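Local coordinates for lipoate-protein ligase 1 (Plasmodium falciparum, PDB 5T8U) that belongs to the lipoate-protein ligase family, pairing a lipoyl protein ligase A/B-type catalytic domain with a smaller C-terminal domain, and holds lipoic acid in its pocket, at residues G11-N25 with F51-S64. Sequence-based numbering, arbitrary orientation.
Sequences GPLVLVSNNQNIHFN and FNEPILFLWRNNRS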
# COMPACT_ATOMS: atom_id res chain seq x y z
N GLY A 11 -17.85 -16.23 -6.11
CA GLY A 11 -17.26 -16.50 -4.81
C GLY A 11 -15.90 -15.85 -4.63
O GLY A 11 -15.33 -15.33 -5.59
N PRO A 12 -15.37 -15.88 -3.41
CA PRO A 12 -14.07 -15.26 -3.16
C PRO A 12 -12.98 -15.87 -4.02
O PRO A 12 -13.11 -16.98 -4.55
CB PRO A 12 -13.83 -15.52 -1.66
CG PRO A 12 -14.78 -16.61 -1.29
CD PRO A 12 -15.95 -16.47 -2.19
N LEU A 13 -11.87 -15.14 -4.14
CA LEU A 13 -10.76 -15.53 -5.01
C LEU A 13 -9.45 -15.50 -4.24
O LEU A 13 -9.22 -14.61 -3.40
CB LEU A 13 -10.65 -14.60 -6.22
CG LEU A 13 -11.60 -14.85 -7.40
CD1 LEU A 13 -11.46 -13.72 -8.41
CD2 LEU A 13 -11.31 -16.18 -8.06
N VAL A 14 -8.59 -16.46 -4.55
CA VAL A 14 -7.23 -16.54 -4.02
C VAL A 14 -6.30 -16.55 -5.23
O VAL A 14 -6.31 -17.51 -6.01
CB VAL A 14 -7.02 -17.77 -3.14
CG1 VAL A 14 -5.65 -17.73 -2.48
CG2 VAL A 14 -8.12 -17.87 -2.09
N LEU A 15 -5.50 -15.50 -5.37
CA LEU A 15 -4.61 -15.33 -6.51
C LEU A 15 -3.17 -15.34 -6.02
O LEU A 15 -2.87 -14.87 -4.91
CB LEU A 15 -4.91 -14.02 -7.24
CG LEU A 15 -6.39 -13.69 -7.43
CD1 LEU A 15 -6.56 -12.35 -8.14
CD2 LEU A 15 -7.11 -14.79 -8.19
N VAL A 16 -2.27 -15.88 -6.84
CA VAL A 16 -0.87 -16.03 -6.49
C VAL A 16 -0.02 -15.60 -7.68
O VAL A 16 -0.40 -15.84 -8.84
CB VAL A 16 -0.53 -17.48 -6.08
CG1 VAL A 16 0.95 -17.63 -5.78
CG2 VAL A 16 -1.37 -17.89 -4.87
N SER A 17 1.11 -14.97 -7.40
CA SER A 17 2.09 -14.61 -8.42
C SER A 17 3.44 -15.20 -8.01
O SER A 17 3.97 -14.84 -6.95
CB SER A 17 2.19 -13.10 -8.59
OG SER A 17 3.28 -12.75 -9.43
N ASN A 18 3.97 -16.09 -8.84
CA ASN A 18 5.29 -16.65 -8.59
C ASN A 18 6.41 -15.73 -9.07
O ASN A 18 7.58 -15.98 -8.74
CB ASN A 18 5.43 -18.02 -9.25
CG ASN A 18 4.66 -19.10 -8.52
OD1 ASN A 18 4.98 -19.45 -7.39
ND2 ASN A 18 3.63 -19.64 -9.17
N ASN A 19 6.09 -14.69 -9.83
CA ASN A 19 7.09 -13.71 -10.21
C ASN A 19 7.62 -13.00 -8.96
O ASN A 19 6.91 -12.86 -7.96
CB ASN A 19 6.51 -12.70 -11.19
CG ASN A 19 7.57 -11.82 -11.83
OD1 ASN A 19 8.41 -11.25 -11.14
ND2 ASN A 19 7.53 -11.72 -13.15
N GLN A 20 8.87 -12.55 -9.04
CA GLN A 20 9.54 -11.97 -7.88
C GLN A 20 10.10 -10.58 -8.18
O GLN A 20 11.01 -10.12 -7.48
CB GLN A 20 10.66 -12.89 -7.40
CG GLN A 20 10.16 -14.28 -6.99
CD GLN A 20 11.27 -15.19 -6.52
OE1 GLN A 20 12.44 -15.01 -6.89
NE2 GLN A 20 10.92 -16.17 -5.69
N ASN A 21 9.57 -9.89 -9.19
CA ASN A 21 9.98 -8.53 -9.52
C ASN A 21 8.97 -7.55 -8.93
O ASN A 21 7.76 -7.69 -9.14
CB ASN A 21 10.08 -8.34 -11.03
CG ASN A 21 10.46 -6.92 -11.41
OD1 ASN A 21 9.60 -6.07 -11.62
ND2 ASN A 21 11.76 -6.66 -11.50
N ILE A 22 9.48 -6.57 -8.18
CA ILE A 22 8.59 -5.63 -7.49
C ILE A 22 7.72 -4.88 -8.48
O ILE A 22 6.52 -4.68 -8.26
CB ILE A 22 9.41 -4.67 -6.60
CG1 ILE A 22 8.49 -3.70 -5.86
CG2 ILE A 22 10.44 -3.90 -7.43
CD1 ILE A 22 7.49 -4.36 -4.94
N HIS A 23 8.30 -4.44 -9.60
CA HIS A 23 7.53 -3.71 -10.60
C HIS A 23 6.48 -4.61 -11.25
O HIS A 23 5.35 -4.17 -11.49
CB HIS A 23 8.46 -3.12 -11.66
CG HIS A 23 9.54 -2.26 -11.10
ND1 HIS A 23 10.84 -2.31 -11.55
CD2 HIS A 23 9.52 -1.32 -10.12
CE1 HIS A 23 11.58 -1.44 -10.87
NE2 HIS A 23 10.79 -0.83 -10.00
N PHE A 24 6.84 -5.86 -11.53
CA PHE A 24 5.90 -6.79 -12.15
C PHE A 24 4.71 -7.05 -11.23
O PHE A 24 3.55 -6.93 -11.65
CB PHE A 24 6.62 -8.10 -12.49
CG PHE A 24 5.85 -8.99 -13.41
CD1 PHE A 24 6.00 -8.88 -14.79
CD2 PHE A 24 4.97 -9.93 -12.92
CE1 PHE A 24 5.29 -9.69 -15.64
CE2 PHE A 24 4.26 -10.76 -13.77
CZ PHE A 24 4.42 -10.64 -15.13
N ASN A 25 4.98 -7.39 -9.97
CA ASN A 25 3.90 -7.70 -9.04
C ASN A 25 3.07 -6.47 -8.73
O ASN A 25 1.85 -6.56 -8.54
CB ASN A 25 4.47 -8.30 -7.76
CG ASN A 25 5.09 -9.67 -7.97
OD1 ASN A 25 4.66 -10.42 -8.85
ND2 ASN A 25 6.09 -10.00 -7.17
N PHE A 51 -17.56 -9.31 -11.18
CA PHE A 51 -17.08 -9.73 -9.87
C PHE A 51 -17.35 -8.67 -8.81
O PHE A 51 -17.26 -7.47 -9.07
CB PHE A 51 -15.58 -10.03 -9.94
CG PHE A 51 -15.07 -10.82 -8.77
CD1 PHE A 51 -15.52 -12.10 -8.53
CD2 PHE A 51 -14.11 -10.28 -7.93
CE1 PHE A 51 -15.04 -12.83 -7.46
CE2 PHE A 51 -13.63 -11.00 -6.86
CZ PHE A 51 -14.09 -12.28 -6.63
N ASN A 52 -17.68 -9.14 -7.60
CA ASN A 52 -17.94 -8.24 -6.48
C ASN A 52 -17.53 -8.84 -5.14
O ASN A 52 -17.92 -8.30 -4.10
CB ASN A 52 -19.44 -7.87 -6.46
CG ASN A 52 -19.75 -6.71 -5.53
OD1 ASN A 52 -18.85 -5.95 -5.16
ND2 ASN A 52 -21.01 -6.56 -5.17
N GLU A 53 -16.76 -9.92 -5.13
CA GLU A 53 -16.47 -10.68 -3.93
C GLU A 53 -15.05 -10.40 -3.45
O GLU A 53 -14.25 -9.77 -4.15
CB GLU A 53 -16.65 -12.18 -4.20
CG GLU A 53 -18.08 -12.58 -4.52
CD GLU A 53 -18.99 -12.52 -3.31
OE1 GLU A 53 -19.73 -11.53 -3.17
OE2 GLU A 53 -18.95 -13.47 -2.49
N PRO A 54 -14.69 -10.87 -2.25
CA PRO A 54 -13.34 -10.61 -1.73
C PRO A 54 -12.26 -11.28 -2.55
O PRO A 54 -12.47 -12.31 -3.20
CB PRO A 54 -13.39 -11.18 -0.31
CG PRO A 54 -14.84 -11.27 0.03
CD PRO A 54 -15.53 -11.56 -1.26
N ILE A 55 -11.06 -10.68 -2.52
CA ILE A 55 -9.88 -11.22 -3.18
C ILE A 55 -8.71 -11.18 -2.20
O ILE A 55 -8.51 -10.18 -1.50
CB ILE A 55 -9.52 -10.44 -4.46
CG1 ILE A 55 -10.62 -10.60 -5.50
CG2 ILE A 55 -8.16 -10.88 -5.01
CD1 ILE A 55 -10.39 -9.85 -6.79
N LEU A 56 -7.95 -12.27 -2.17
CA LEU A 56 -6.66 -12.31 -1.50
C LEU A 56 -5.59 -12.64 -2.53
O LEU A 56 -5.70 -13.65 -3.23
CB LEU A 56 -6.64 -13.35 -0.37
CG LEU A 56 -5.26 -13.69 0.19
CD1 LEU A 56 -4.55 -12.45 0.71
CD2 LEU A 56 -5.37 -14.74 1.29
N PHE A 57 -4.57 -11.80 -2.63
CA PHE A 57 -3.50 -11.97 -3.61
C PHE A 57 -2.16 -12.01 -2.88
O PHE A 57 -1.82 -11.06 -2.17
CB PHE A 57 -3.53 -10.84 -4.64
CG PHE A 57 -2.30 -10.79 -5.52
CD1 PHE A 57 -1.83 -11.93 -6.14
CD2 PHE A 57 -1.63 -9.59 -5.72
CE1 PHE A 57 -0.71 -11.88 -6.95
CE2 PHE A 57 -0.51 -9.54 -6.53
CZ PHE A 57 -0.05 -10.69 -7.14
N LEU A 58 -1.42 -13.09 -3.07
CA LEU A 58 -0.16 -13.31 -2.37
C LEU A 58 1.00 -13.21 -3.36
O LEU A 58 0.91 -13.69 -4.49
CB LEU A 58 -0.15 -14.68 -1.69
CG LEU A 58 -1.11 -14.76 -0.50
CD1 LEU A 58 -1.60 -16.18 -0.29
CD2 LEU A 58 -0.43 -14.24 0.76
N TRP A 59 2.09 -12.58 -2.92
CA TRP A 59 3.22 -12.34 -3.82
C TRP A 59 4.46 -12.03 -2.99
O TRP A 59 4.37 -11.57 -1.85
CB TRP A 59 2.92 -11.21 -4.81
CG TRP A 59 2.26 -10.00 -4.19
CD1 TRP A 59 1.01 -9.93 -3.64
CD2 TRP A 59 2.80 -8.67 -4.10
NE1 TRP A 59 0.75 -8.66 -3.19
CE2 TRP A 59 1.83 -7.87 -3.47
CE3 TRP A 59 4.01 -8.09 -4.49
CZ2 TRP A 59 2.04 -6.51 -3.22
CZ3 TRP A 59 4.21 -6.75 -4.24
CH2 TRP A 59 3.23 -5.97 -3.61
N ARG A 60 5.62 -12.28 -3.59
CA ARG A 60 6.90 -12.01 -2.96
C ARG A 60 7.80 -11.27 -3.95
O ARG A 60 7.63 -11.39 -5.16
CB ARG A 60 7.59 -13.31 -2.50
CG ARG A 60 6.82 -14.06 -1.43
CD ARG A 60 7.21 -15.54 -1.41
NE ARG A 60 8.62 -15.74 -1.09
CZ ARG A 60 9.24 -16.92 -1.16
NH1 ARG A 60 8.58 -18.00 -1.56
NH2 ARG A 60 10.52 -17.01 -0.85
N ASN A 61 8.74 -10.51 -3.41
CA ASN A 61 9.64 -9.70 -4.22
C ASN A 61 11.07 -9.87 -3.73
O ASN A 61 11.32 -10.08 -2.54
CB ASN A 61 9.26 -8.21 -4.18
CG ASN A 61 7.77 -7.99 -4.29
OD1 ASN A 61 7.21 -7.98 -5.38
ND2 ASN A 61 7.12 -7.80 -3.15
N ASN A 62 12.01 -9.78 -4.66
CA ASN A 62 13.42 -9.87 -4.33
C ASN A 62 13.86 -8.55 -3.69
O ASN A 62 13.05 -7.68 -3.36
CB ASN A 62 14.23 -10.21 -5.58
CG ASN A 62 15.02 -11.50 -5.43
OD1 ASN A 62 15.55 -11.79 -4.36
ND2 ASN A 62 15.09 -12.28 -6.50
N ARG A 63 15.17 -8.39 -3.52
CA ARG A 63 15.72 -7.24 -2.80
C ARG A 63 15.24 -5.94 -3.44
O ARG A 63 15.59 -5.63 -4.59
CB ARG A 63 17.24 -7.32 -2.80
CG ARG A 63 17.77 -8.60 -2.16
CD ARG A 63 19.28 -8.69 -2.15
NE ARG A 63 19.83 -9.03 -3.46
CZ ARG A 63 20.61 -8.23 -4.20
NH1 ARG A 63 20.97 -7.03 -3.77
NH2 ARG A 63 21.04 -8.65 -5.38
N SER A 64 14.45 -5.17 -2.70
CA SER A 64 13.82 -3.98 -3.25
C SER A 64 13.61 -2.93 -2.17
O SER A 64 13.57 -3.23 -0.98
CB SER A 64 12.47 -4.32 -3.91
OG SER A 64 12.58 -5.45 -4.75
O HOH W 1 6.67 -14.29 -5.59
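Leu13 and Phe51 open the contact: the CD1 methyl of Leu13 lies over one face of the ring, 3.9 Å from its centroid, a CH-pi contact suited to a branched aliphatic side chain on a flat partner. From here strands 13-17 and 55-59 run parallel, their alternating backbone bonds including Leu15 N to Leu56 O at 2.8 Å. On the face carrying Leu13, Leu15, Ile55 and Phe57, the bumps interlock: CD1 of Leu15 rests on CG2 of Ile55 (3.8 Å). Phe57, with CG anti to its backbone N (chi1 168°), swings its ring edge under the neighbouring strand, where the small CB of Ser17 lies in the ring plane, 3.5 Å from CE1. Leu32 of helix 22-34 covers Leu15 and Phe57, and Leu28 covers Ser17.

Beyond Ser17 the first chain turns off into a loop and helix 22-34, and Asn25 reaches back across to the second segment. Its CB presses on CE3 of Trp59 at 3.3 Å, while its amide serves three partners: OD1 accepts from Ser17 OG, and ND2 donates to Asn19 O and, almost straight (169°), to Asn61 OD1 at 2.9 Å. Such two-way bonding suits asparagine, and holds the amide's rotation. Ile22 CD1 rests against both the Trp59 edge and the Asn61 amide. Trp59, whose indole NH bonds Thr109, touches lipoic acid: in the mixed sheet, strand 55-59, between strands 13-17 and 105-112, contributes it to the ligand pocket.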